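Local coordinates for protein probable chaperone (Pseudomonas aeruginosa, PDB 4JMF) that probably serves as a type III secretion chaperone (SpcS, CesT family), pairing with a second copy of itself to bind a partner protein, as in related class IA chaperones, at residues B[63-68]-B[73-78]; B[68-73]-B[101-106]. All blocks are in the same frame, centred on the assembly; numbering follows the deposited sequence.

Contact 1 of 2, residues B[63-68]-B[73-78]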
loop_
_atom_site.group_PDB
_atom_site.type_symbol
_atom_site.label_atom_id
_atom_site.label_comp_id
_atom_site.label_asym_id
_atom_site.label_seq_id
_atom_site.Cartn_x
_atom_site.Cartn_y
_atom_site.Cartn_z
ATOM N N GLU B 63 -12.208 -0.725 6.976
ATOM C CA GLU B 63 -11.869 -2.069 6.534
ATOM C C GLU B 63 -11.105 -2.012 5.208
ATOM O O GLU B 63 -10.153 -2.765 5.000
ATOM C CB GLU B 63 -13.141 -2.911 6.398
ATOM C CG GLU B 63 -12.887 -4.383 6.088
ATOM C CD GLU B 63 -14.168 -5.178 5.884
ATOM O OE1 GLU B 63 -15.268 -4.614 6.086
ATOM O OE2 GLU B 63 -14.069 -6.368 5.515
ATOM N N GLN B 64 -11.506 -1.108 4.322
ATOM C CA GLN B 64 -10.806 -0.966 3.052
ATOM C C GLN B 64 -9.345 -0.580 3.291
ATOM O O GLN B 64 -8.449 -1.005 2.552
ATOM C CB GLN B 64 -11.493 0.082 2.175
ATOM C CG GLN B 64 -10.890 0.182 0.771
ATOM C CD GLN B 64 -11.065 -1.105 -0.015
ATOM O OE1 GLN B 64 -12.184 -1.589 -0.191
ATOM N NE2 GLN B 64 -9.952 -1.679 -0.479
ATOM N N ASN B 65 -9.108 0.201 4.342
ATOM C CA ASN B 65 -7.763 0.703 4.632
ATOM C C ASN B 65 -6.944 -0.153 5.604
ATOM O O ASN B 65 -5.870 0.256 6.079
ATOM C CB ASN B 65 -7.836 2.170 5.068
ATOM C CG ASN B 65 -8.269 3.073 3.923
ATOM O OD1 ASN B 65 -7.933 2.811 2.769
ATOM N ND2 ASN B 65 -9.042 4.112 4.227
ATOM N N LEU B 66 -7.455 -1.346 5.885
ATOM C CA LEU B 66 -6.704 -2.347 6.639
ATOM C C LEU B 66 -5.987 -3.273 5.661
ATOM O O LEU B 66 -6.527 -3.617 4.598
ATOM C CB LEU B 66 -7.650 -3.178 7.507
ATOM C CG LEU B 66 -6.993 -4.182 8.449
ATOM C CD1 LEU B 66 -6.030 -3.443 9.359
ATOM C CD2 LEU B 66 -8.051 -4.912 9.258
ATOM N N PHE B 67 -4.770 -3.667 6.008
ATOM C CA PHE B 67 -4.001 -4.575 5.163
ATOM C C PHE B 67 -4.707 -5.932 5.045
ATOM O O PHE B 67 -5.436 -6.337 5.954
ATOM C CB PHE B 67 -2.588 -4.756 5.733
ATOM C CG PHE B 67 -2.563 -5.293 7.140
ATOM C CD1 PHE B 67 -2.410 -4.431 8.228
ATOM C CD2 PHE B 67 -2.683 -6.656 7.379
ATOM C CE1 PHE B 67 -2.380 -4.926 9.534
ATOM C CE2 PHE B 67 -2.664 -7.159 8.684
ATOM C CZ PHE B 67 -2.507 -6.292 9.757
ATOM N N SER B 68 -4.502 -6.619 3.923
ATOM C CA SER B 68 -4.868 -8.028 3.816
ATOM C C SER B 68 -3.623 -8.775 3.384
ATOM O O SER B 68 -2.526 -8.232 3.467
ATOM C CB SER B 68 -5.991 -8.245 2.803
ATOM O OG SER B 68 -5.490 -8.209 1.481
ATOM N N LYS B 73 -4.197 -4.679 -2.633
ATOM C CA LYS B 73 -5.506 -4.220 -2.131
ATOM C C LYS B 73 -5.392 -2.710 -2.022
ATOM O O LYS B 73 -4.443 -2.202 -1.416
ATOM C CB LYS B 73 -5.826 -4.806 -0.760
ATOM C CG LYS B 73 -7.125 -4.252 -0.166
ATOM C CD LYS B 73 -7.311 -4.698 1.270
ATOM C CE LYS B 73 -8.635 -4.159 1.827
ATOM N NZ LYS B 73 -8.880 -4.609 3.227
ATOM N N PRO B 74 -6.318 -1.982 -2.658
ATOM C CA PRO B 74 -6.124 -0.530 -2.712
ATOM C C PRO B 74 -6.512 0.176 -1.418
ATOM O O PRO B 74 -7.174 -0.388 -0.540
ATOM C CB PRO B 74 -7.048 -0.091 -3.856
ATOM C CG PRO B 74 -8.106 -1.143 -3.895
ATOM C CD PRO B 74 -7.496 -2.424 -3.422
ATOM N N ILE B 75 -6.086 1.431 -1.326
ATOM C CA ILE B 75 -6.264 2.247 -0.144
ATOM C C ILE B 75 -7.167 3.404 -0.560
ATOM O O ILE B 75 -7.089 3.854 -1.701
ATOM C CB ILE B 75 -4.899 2.813 0.286
ATOM C CG1 ILE B 75 -3.895 1.683 0.479
ATOM C CG2 ILE B 75 -5.010 3.685 1.536
ATOM C CD1 ILE B 75 -4.361 0.650 1.422
ATOM N N LEU B 76 -8.022 3.890 0.339
ATOM C CA LEU B 76 -8.884 5.024 0.003
ATOM C C LEU B 76 -8.504 6.237 0.843
ATOM O O LEU B 76 -8.681 6.239 2.061
ATOM C CB LEU B 76 -10.361 4.677 0.213
ATOM C CG LEU B 76 -11.368 5.760 -0.175
ATOM C CD1 LEU B 76 -11.076 6.233 -1.585
ATOM C CD2 LEU B 76 -12.782 5.236 -0.099
ATOM N N GLY B 77 -7.973 7.263 0.194
ATOM C CA GLY B 77 -7.478 8.426 0.907
ATOM C C GLY B 77 -7.997 9.702 0.274
ATOM O O GLY B 77 -8.794 9.664 -0.676
ATOM N N ARG B 78 -7.551 10.845 0.775
ATOM C CA ARG B 78 -8.126 12.086 0.284
ATOM C C ARG B 78 -7.152 13.249 0.361
ATOM O O ARG B 78 -6.520 13.482 1.386
ATOM C CB ARG B 78 -9.421 12.377 1.043
ATOM C CG ARG B 78 -10.102 13.659 0.651
ATOM C CD ARG B 78 -11.340 13.846 1.497
ATOM N NE ARG B 78 -12.272 14.777 0.874
ATOM C CZ ARG B 78 -13.479 15.060 1.352
ATOM N NH1 ARG B 78 -13.900 14.497 2.480
ATOM N NH2 ARG B 78 -14.268 15.910 0.702
#

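Contact 2 of 2, residues B[68-73]-B[101-106]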
loop_
_atom_site.group_PDB
_atom_site.type_symbol
_atom_site.label_atom_id
_atom_site.label_comp_id
_atom_site.label_asym_id
_atom_site.label_seq_id
_atom_site.Cartn_x
_atom_site.Cartn_y
_atom_site.Cartn_z
ATOM N N SER B 68 -4.502 -6.619 3.923
ATOM C CA SER B 68 -4.868 -8.028 3.816
ATOM C C SER B 68 -3.623 -8.775 3.384
ATOM O O SER B 68 -2.526 -8.232 3.467
ATOM C CB SER B 68 -5.991 -8.245 2.803
ATOM O OG SER B 68 -5.490 -8.209 1.481
ATOM N N GLN B 69 -3.783 -10.006 2.906
ATOM C CA GLN B 69 -2.631 -10.769 2.417
ATOM C C GLN B 69 -2.165 -10.293 1.039
ATOM O O GLN B 69 -1.071 -10.657 0.596
ATOM C CB GLN B 69 -2.942 -12.271 2.375
ATOM C CG GLN B 69 -3.707 -12.728 1.138
ATOM C CD GLN B 69 -5.159 -12.266 1.119
ATOM O OE1 GLN B 69 -5.690 -11.773 2.117
ATOM N NE2 GLN B 69 -5.803 -12.405 -0.037
ATOM N N ASP B 70 -2.979 -9.473 0.373
ATOM C CA ASP B 70 -2.654 -9.012 -0.986
ATOM C C ASP B 70 -2.207 -7.558 -0.965
ATOM O O ASP B 70 -3.025 -6.665 -0.743
ATOM C CB ASP B 70 -3.890 -9.141 -1.893
ATOM C CG ASP B 70 -3.566 -8.936 -3.367
ATOM O OD1 ASP B 70 -2.552 -8.268 -3.686
ATOM O OD2 ASP B 70 -4.334 -9.449 -4.216
ATOM N N PRO B 71 -0.912 -7.308 -1.221
ATOM C CA PRO B 71 -0.375 -5.937 -1.213
ATOM C C PRO B 71 -1.014 -4.998 -2.244
ATOM O O PRO B 71 -0.877 -3.771 -2.096
ATOM C CB PRO B 71 1.112 -6.136 -1.550
ATOM C CG PRO B 71 1.398 -7.568 -1.162
ATOM C CD PRO B 71 0.133 -8.308 -1.505
ATOM N N CYS B 72 -1.703 -5.538 -3.252
ATOM C CA CYS B 72 -2.358 -4.681 -4.240
ATOM C C CYS B 72 -3.759 -4.249 -3.816
ATOM O O CYS B 72 -4.451 -3.553 -4.572
ATOM C CB CYS B 72 -2.430 -5.374 -5.605
ATOM S SG CYS B 72 -0.804 -5.639 -6.358
ATOM N N LYS B 73 -4.197 -4.679 -2.633
ATOM C CA LYS B 73 -5.506 -4.220 -2.131
ATOM C C LYS B 73 -5.392 -2.710 -2.022
ATOM O O LYS B 73 -4.443 -2.202 -1.416
ATOM C CB LYS B 73 -5.826 -4.806 -0.760
ATOM C CG LYS B 73 -7.125 -4.252 -0.166
ATOM C CD LYS B 73 -7.311 -4.698 1.270
ATOM C CE LYS B 73 -8.635 -4.159 1.827
ATOM N NZ LYS B 73 -8.880 -4.609 3.227
ATOM N N ILE B 101 1.302 -6.920 -12.926
ATOM C CA ILE B 101 0.794 -5.590 -13.240
ATOM C C ILE B 101 -0.700 -5.663 -13.575
ATOM O O ILE B 101 -1.495 -4.823 -13.125
ATOM C CB ILE B 101 1.660 -4.850 -14.303
ATOM C CG1 ILE B 101 1.303 -3.365 -14.368
ATOM C CG2 ILE B 101 1.537 -5.475 -15.697
ATOM C CD1 ILE B 101 2.274 -2.552 -15.249
ATOM N N HIS B 102 -1.082 -6.711 -14.303
ATOM C CA HIS B 102 -2.488 -6.983 -14.579
ATOM C C HIS B 102 -3.238 -7.122 -13.252
ATOM O O HIS B 102 -4.293 -6.522 -13.053
ATOM C CB HIS B 102 -2.607 -8.256 -15.427
ATOM C CG HIS B 102 -4.012 -8.608 -15.820
ATOM N ND1 HIS B 102 -4.799 -9.467 -15.081
ATOM C CD2 HIS B 102 -4.755 -8.245 -16.894
ATOM C CE1 HIS B 102 -5.973 -9.602 -15.673
ATOM N NE2 HIS B 102 -5.973 -8.871 -16.774
ATOM N N HIS B 103 -2.677 -7.905 -12.338
ATOM C CA HIS B 103 -3.291 -8.108 -11.024
ATOM C C HIS B 103 -3.465 -6.799 -10.248
ATOM O O HIS B 103 -4.499 -6.586 -9.599
ATOM C CB HIS B 103 -2.478 -9.114 -10.208
ATOM C CG HIS B 103 -3.105 -9.479 -8.899
ATOM N ND1 HIS B 103 -4.138 -10.383 -8.793
ATOM C CD2 HIS B 103 -2.844 -9.057 -7.637
ATOM C CE1 HIS B 103 -4.484 -10.511 -7.524
ATOM N NE2 HIS B 103 -3.718 -9.715 -6.801
ATOM N N GLN B 104 -2.463 -5.922 -10.307
ATOM C CA GLN B 104 -2.551 -4.638 -9.602
ATOM C C GLN B 104 -3.752 -3.831 -10.060
ATOM O O GLN B 104 -4.501 -3.288 -9.241
ATOM C CB GLN B 104 -1.285 -3.799 -9.786
ATOM C CG GLN B 104 -1.281 -2.531 -8.921
ATOM C CD GLN B 104 -0.057 -1.658 -9.142
ATOM O OE1 GLN B 104 0.904 -2.066 -9.805
ATOM N NE2 GLN B 104 -0.080 -0.440 -8.576
ATOM N N LEU B 105 -3.937 -3.731 -11.372
ATOM C CA LEU B 105 -5.057 -2.962 -11.894
ATOM C C LEU B 105 -6.379 -3.635 -11.524
ATOM O O LEU B 105 -7.353 -2.962 -11.167
ATOM C CB LEU B 105 -4.938 -2.785 -13.414
ATOM C CG LEU B 105 -6.066 -2.016 -14.114
ATOM C CD1 LEU B 105 -6.164 -0.570 -13.588
ATOM C CD2 LEU B 105 -5.855 -2.015 -15.636
ATOM N N GLU B 106 -6.404 -4.962 -11.590
ATOM C CA GLU B 106 -7.632 -5.699 -11.334
ATOM C C GLU B 106 -8.104 -5.504 -9.906
ATOM O O GLU B 106 -9.303 -5.325 -9.671
ATOM C CB GLU B 106 -7.429 -7.188 -11.611
ATOM C CG GLU B 106 -8.728 -7.994 -11.632
ATOM C CD GLU B 106 -8.626 -9.193 -12.557
ATOM O OE1 GLU B 106 -7.941 -10.182 -12.193
ATOM O OE2 GLU B 106 -9.227 -9.140 -13.657
#

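Contact 1 of 2, residues B[63-68]-B[73-78]
The carboxamide of Asn65 pairs with both backbone polar groups of Leu76, much as a neighbouring strand would. OD1 of Asn65 accepts from Leu76 N at 2.7 Å, in the carbonyl plane and on a lone pair, while Asn65 ND2 gives to Leu76 O at 3.1 Å along a more bent path (141°). Asparagine suits this place because one short side chain offers both a donor and an acceptor; ND2 also reaches Thr60 O. A second side-chain amide, that of Gln64, gives a hydrogen bond: its chain bends at chi2 (64°) and brings NE2 to Pro74 O at 3.1 Å, above the carbonyl plane.

Charge enters with Lys73, whose fully extended chain runs past Gln64. NZ donates hydrogen bonds to Glu63 O and Leu66 O, each 2.9 Å long. Glu63 O also accepts from Leu66 N, closing the type I turn, the two donors arriving on opposite faces of the carbonyl plane. Outside these segments, an acidic side chain of the bound partner protein pairs with the same ammonium.

Carbon atoms mostly meet polar ones here: Ile75 CG2 rests on Asn65 OD1, and the Lys73 methylenes pass Gln64 O and Ser68 OG. Strand 75-78 edges the sheet beside strand 85-92; Pro74 and Gln64 touch helix 98-114, and Ile75 packs on Ile75 of the second subunit.

Contact 2 of 2, residues B[68-73]-B[101-106]
Asp70 and His103 join the loop before strand 75-78 to helix 98-114 by a histidine-carboxylate hydrogen bond, in the alpha+beta fold of the CesT family, where this helix packs against an antiparallel sheet. His103 NE2 donates to the syn lone pair of Asp70 OD2, 2.7 Å away at 163°. Carboxylate and imidazole are nearly coplanar, 10° apart, and meet edge to edge. With CG of His103 anti to its backbone nitrogen (chi1 -175°), the ring extends from the helix to the loop. A carboxylate suits this place because its two oxygens can face different ways: OD2 takes the histidine while OD1 remains for the loop's own backbone. The negative charge would probably favour a protonated imidazole.

This pair forms the more open side of the contact, for both residues are partly exposed. The closer-packed side belongs to Cys72, which is buried and points at the helix. Its SG rests 3.8 Å from Gln104 CA and 3.9 Å from Gln104 CB, and it also comes to the edge of the His103 ring. A small, weakly polar thiol fits where the loop comes close to the helix backbone. Gln104 extends past the sulfur, and its NE2 is bound by Asn89 OD1 and Leu47 O, tying the helix to the sheet.

Two small turns shape the loop. Ser68 OG accepts from Asp70 N at 3.0 Å in an ST turn; Asp70 OD1 completes an Asx turn by accepting from Cys72 N at 2.9 Å, the donor standing above the carboxylate plane.

Both contacts fix the same loop, which runs between strands 46-53 and 75-78, but to different elements. Contact 1 is the more buried and the larger, 404 Å² against 176 Å², and folds the loop back onto the edge strand that follows it. Contact 2 is partly buried and ties the loop's middle to a helix distant in sequence. Their chemistry differs accordingly: amides and an ammonium group satisfy backbone atoms in contact 1, whereas contact 2 sets a side-chain acid against an imidazole beside a buried thiol. Ser68 and Lys73 belong to both ranges, and both contacts adjoin the second subunit and the bound partner protein.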